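PDB 4R9N: Lmo0547 protein from Listeria monocytogenes, which probably regulates transcription as a SorC-family DNA-binding protein whose putative sugar-binding domain may bind a carbohydrate. Local coordinates for residues G224-L235 / I245-I253. Sequence-based numbering, arbitrary orientation. Where two conformers were deposited one is given.
Sequences GLQKKEALVAAL and ITDRMAEYI
K228 lays its extended chain across one face of the Y252 ring, the two side chains crossing at about a right angle. K228 CD sits over that face, 3.5 Å from the Y252 ring centroid, in a CH-pi contact offset toward the rim. Farther along, K228 NZ lies over the face 3.7 Å from the Y252 centroid, in cation-pi geometry. The same K228 NZ donates to Y252 O at 2.9 Å, tilted 26° from the carbonyl plane. With its CG anti to the backbone N (chi1 172°), the lysine leaves the first turn of helix 228-236 directed at the last turn of helix 247-253. L225 comes to the ring obliquely, L225 CD2 3.2 Å from Y252 CD2, while the selenomethionine M249 slides past L225 in the opposite direction. Bends at chi2 and chi3 bring M249 CE to 3.2 Å from G224 N, a buried amide with no polar partner.

Deeper in, I253 fits as a knob among K228, L231, V232 and L235. Its two branches divide the work: I253 CG2 packs alongside K228 CG and 4.0 Å from V232 CG2, and CD1 reaches L231 CD2 and L235 CD1. The axes of 228-235 and 247-253 come within 10.9 Å and cross at -70°. Helix 228-236 is the crossover of the beta-alpha-beta unit between parallel strands 217-221 and 242-246, and helix 247-253 follows directly, capped by T246 OG1, which accepts from M249 N. The interface thus grades from an aliphatic interior to a lysine ammonium shared between a pi face and a carbonyl near a helix C-terminus, where the helix dipole would probably favour its charge.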
# COMPACT_ATOMS: atom_id res chain seq x y z
N GLY A 224 -10.53 -9.03 1.39
CA GLY A 224 -11.92 -8.66 1.51
C GLY A 224 -12.53 -8.42 0.16
O GLY A 224 -12.04 -7.65 -0.67
N LEU A 225 -13.64 -9.08 -0.07
CA LEU A 225 -14.18 -9.13 -1.41
C LEU A 225 -14.71 -7.75 -1.89
O LEU A 225 -14.68 -7.46 -3.09
CB LEU A 225 -15.17 -10.31 -1.51
CG LEU A 225 -14.49 -11.70 -1.16
CD1 LEU A 225 -15.51 -12.81 -0.96
CD2 LEU A 225 -13.45 -12.20 -2.17
N GLN A 226 -15.09 -6.85 -0.96
CA GLN A 226 -15.45 -5.47 -1.29
C GLN A 226 -14.32 -4.73 -2.01
O GLN A 226 -14.53 -3.70 -2.65
CB GLN A 226 -15.84 -4.68 -0.02
CG GLN A 226 -17.23 -5.00 0.55
CD GLN A 226 -17.60 -4.17 1.78
OE1 GLN A 226 -16.85 -3.30 2.22
NE2 GLN A 226 -18.77 -4.46 2.35
N LYS A 227 -13.07 -5.19 -1.86
CA LYS A 227 -11.96 -4.52 -2.56
C LYS A 227 -11.65 -5.06 -3.98
O LYS A 227 -10.71 -4.60 -4.61
CB LYS A 227 -10.71 -4.59 -1.72
CG LYS A 227 -10.85 -4.01 -0.33
CD LYS A 227 -9.48 -4.11 0.30
CE LYS A 227 -9.48 -3.76 1.78
NZ LYS A 227 -8.02 -3.59 2.12
N LYS A 228 -12.44 -5.99 -4.49
CA LYS A 228 -12.21 -6.55 -5.81
C LYS A 228 -12.07 -5.53 -6.91
O LYS A 228 -11.10 -5.55 -7.68
CB LYS A 228 -13.32 -7.56 -6.19
CG LYS A 228 -13.28 -8.07 -7.62
CD LYS A 228 -14.32 -9.18 -7.79
CE LYS A 228 -14.67 -9.49 -9.22
NZ LYS A 228 -15.53 -10.73 -9.28
N GLU A 229 -13.05 -4.63 -7.01
CA GLU A 229 -13.01 -3.63 -8.06
C GLU A 229 -11.74 -2.78 -7.98
O GLU A 229 -11.05 -2.52 -9.00
CB GLU A 229 -14.30 -2.80 -7.99
CG GLU A 229 -14.37 -1.64 -8.95
CD GLU A 229 -15.70 -0.85 -8.85
OE1 GLU A 229 -16.11 -0.38 -7.74
OE2 GLU A 229 -16.30 -0.65 -9.90
N ALA A 230 -11.41 -2.33 -6.78
CA ALA A 230 -10.21 -1.52 -6.57
C ALA A 230 -8.95 -2.29 -6.97
O ALA A 230 -8.08 -1.78 -7.63
CB ALA A 230 -10.11 -1.14 -5.11
N LEU A 231 -8.86 -3.51 -6.51
CA LEU A 231 -7.68 -4.34 -6.81
C LEU A 231 -7.51 -4.67 -8.27
O LEU A 231 -6.39 -4.57 -8.89
CB LEU A 231 -7.78 -5.60 -5.96
CG LEU A 231 -6.65 -6.58 -6.08
CD1 LEU A 231 -5.33 -5.90 -5.76
CD2 LEU A 231 -6.92 -7.69 -5.09
N VAL A 232 -8.63 -5.04 -8.87
CA VAL A 232 -8.61 -5.36 -10.29
C VAL A 232 -8.21 -4.19 -11.14
O VAL A 232 -7.37 -4.32 -12.04
CB VAL A 232 -9.93 -5.98 -10.77
CG1 VAL A 232 -10.00 -6.00 -12.30
CG2 VAL A 232 -10.04 -7.40 -10.23
N ALA A 233 -8.71 -3.00 -10.82
CA ALA A 233 -8.28 -1.84 -11.55
C ALA A 233 -6.80 -1.56 -11.38
O ALA A 233 -6.09 -1.17 -12.34
CB ALA A 233 -9.14 -0.63 -11.14
N ALA A 234 -6.30 -1.68 -10.15
CA ALA A 234 -4.90 -1.44 -9.93
C ALA A 234 -4.00 -2.41 -10.70
O ALA A 234 -2.94 -2.02 -11.23
CB ALA A 234 -4.61 -1.50 -8.43
N LEU A 235 -4.39 -3.65 -10.68
CA LEU A 235 -3.65 -4.74 -11.34
C LEU A 235 -3.64 -4.55 -12.84
O LEU A 235 -2.58 -4.62 -13.45
CB LEU A 235 -4.23 -6.11 -11.04
CG LEU A 235 -4.00 -6.63 -9.64
CD1 LEU A 235 -4.89 -7.81 -9.31
CD2 LEU A 235 -2.52 -6.95 -9.42
N ILE A 245 -2.36 -12.36 -1.50
CA ILE A 245 -3.79 -12.47 -1.26
C ILE A 245 -4.21 -13.86 -0.87
O ILE A 245 -3.43 -14.81 -1.00
CB ILE A 245 -4.66 -12.02 -2.45
CG1 ILE A 245 -4.41 -12.90 -3.66
CG2 ILE A 245 -4.45 -10.52 -2.76
CD1 ILE A 245 -5.41 -12.60 -4.79
N THR A 246 -5.44 -13.97 -0.41
CA THR A 246 -6.00 -15.22 0.02
C THR A 246 -6.48 -15.99 -1.19
O THR A 246 -6.70 -15.44 -2.27
CB THR A 246 -7.22 -15.06 0.96
OG1 THR A 246 -8.25 -14.35 0.32
CG2 THR A 246 -6.85 -14.40 2.28
N ASP A 247 -6.67 -17.27 -1.02
CA ASP A 247 -7.23 -18.07 -2.14
C ASP A 247 -8.67 -17.72 -2.45
O ASP A 247 -9.10 -17.79 -3.62
CB ASP A 247 -7.05 -19.59 -1.91
CG ASP A 247 -7.58 -20.05 -0.60
OD1 ASP A 247 -8.17 -19.23 0.18
OD2 ASP A 247 -7.41 -21.29 -0.35
N ARG A 248 -9.42 -17.33 -1.42
CA ARG A 248 -10.79 -16.83 -1.60
C ARG A 248 -10.83 -15.57 -2.50
O ARG A 248 -11.67 -15.46 -3.41
CB ARG A 248 -11.40 -16.55 -0.23
CG ARG A 248 -12.92 -16.65 -0.13
CD ARG A 248 -13.33 -17.24 1.21
NE ARG A 248 -12.61 -16.63 2.34
CZ ARG A 248 -12.51 -17.15 3.56
NH1 ARG A 248 -11.83 -16.50 4.49
NH2 ARG A 248 -13.09 -18.29 3.87
N MSE A 249 -9.92 -14.62 -2.25
CA MSE A 249 -9.83 -13.42 -3.06
C MSE A 249 -9.35 -13.79 -4.44
O MSE A 249 -9.82 -13.23 -5.41
CB MSE A 249 -8.81 -12.43 -2.49
CG MSE A 249 -8.59 -11.22 -3.37
SE MSE A 249 -10.14 -9.98 -3.36
CE MSE A 249 -10.55 -10.35 -1.48
N ALA A 250 -8.38 -14.69 -4.53
CA ALA A 250 -7.89 -15.11 -5.85
C ALA A 250 -9.03 -15.70 -6.73
O ALA A 250 -9.12 -15.38 -7.93
CB ALA A 250 -6.76 -16.07 -5.70
N GLU A 251 -9.89 -16.51 -6.15
CA GLU A 251 -10.97 -17.15 -6.92
C GLU A 251 -11.91 -16.11 -7.47
O GLU A 251 -12.36 -16.18 -8.62
CB GLU A 251 -11.72 -18.17 -6.06
CG GLU A 251 -10.91 -19.44 -5.80
CD GLU A 251 -11.35 -20.24 -4.57
OE1 GLU A 251 -12.36 -19.89 -3.92
OE2 GLU A 251 -10.66 -21.24 -4.23
N TYR A 252 -12.16 -15.11 -6.64
CA TYR A 252 -13.09 -14.08 -6.92
C TYR A 252 -12.57 -13.13 -7.98
O TYR A 252 -13.35 -12.58 -8.74
CB TYR A 252 -13.38 -13.32 -5.61
CG TYR A 252 -14.57 -12.42 -5.66
CD1 TYR A 252 -15.75 -12.80 -6.31
CD2 TYR A 252 -14.54 -11.18 -5.03
CE1 TYR A 252 -16.85 -11.95 -6.35
CE2 TYR A 252 -15.63 -10.32 -5.07
CZ TYR A 252 -16.79 -10.71 -5.72
OH TYR A 252 -17.87 -9.86 -5.74
N ILE A 253 -11.26 -12.90 -8.03
CA ILE A 253 -10.73 -12.01 -9.05
C ILE A 253 -10.27 -12.72 -10.32
O ILE A 253 -9.96 -12.06 -11.30
CB ILE A 253 -9.63 -11.06 -8.53
CG1 ILE A 253 -8.35 -11.80 -8.13
CG2 ILE A 253 -10.15 -10.24 -7.37
CD1 ILE A 253 -7.20 -10.84 -7.82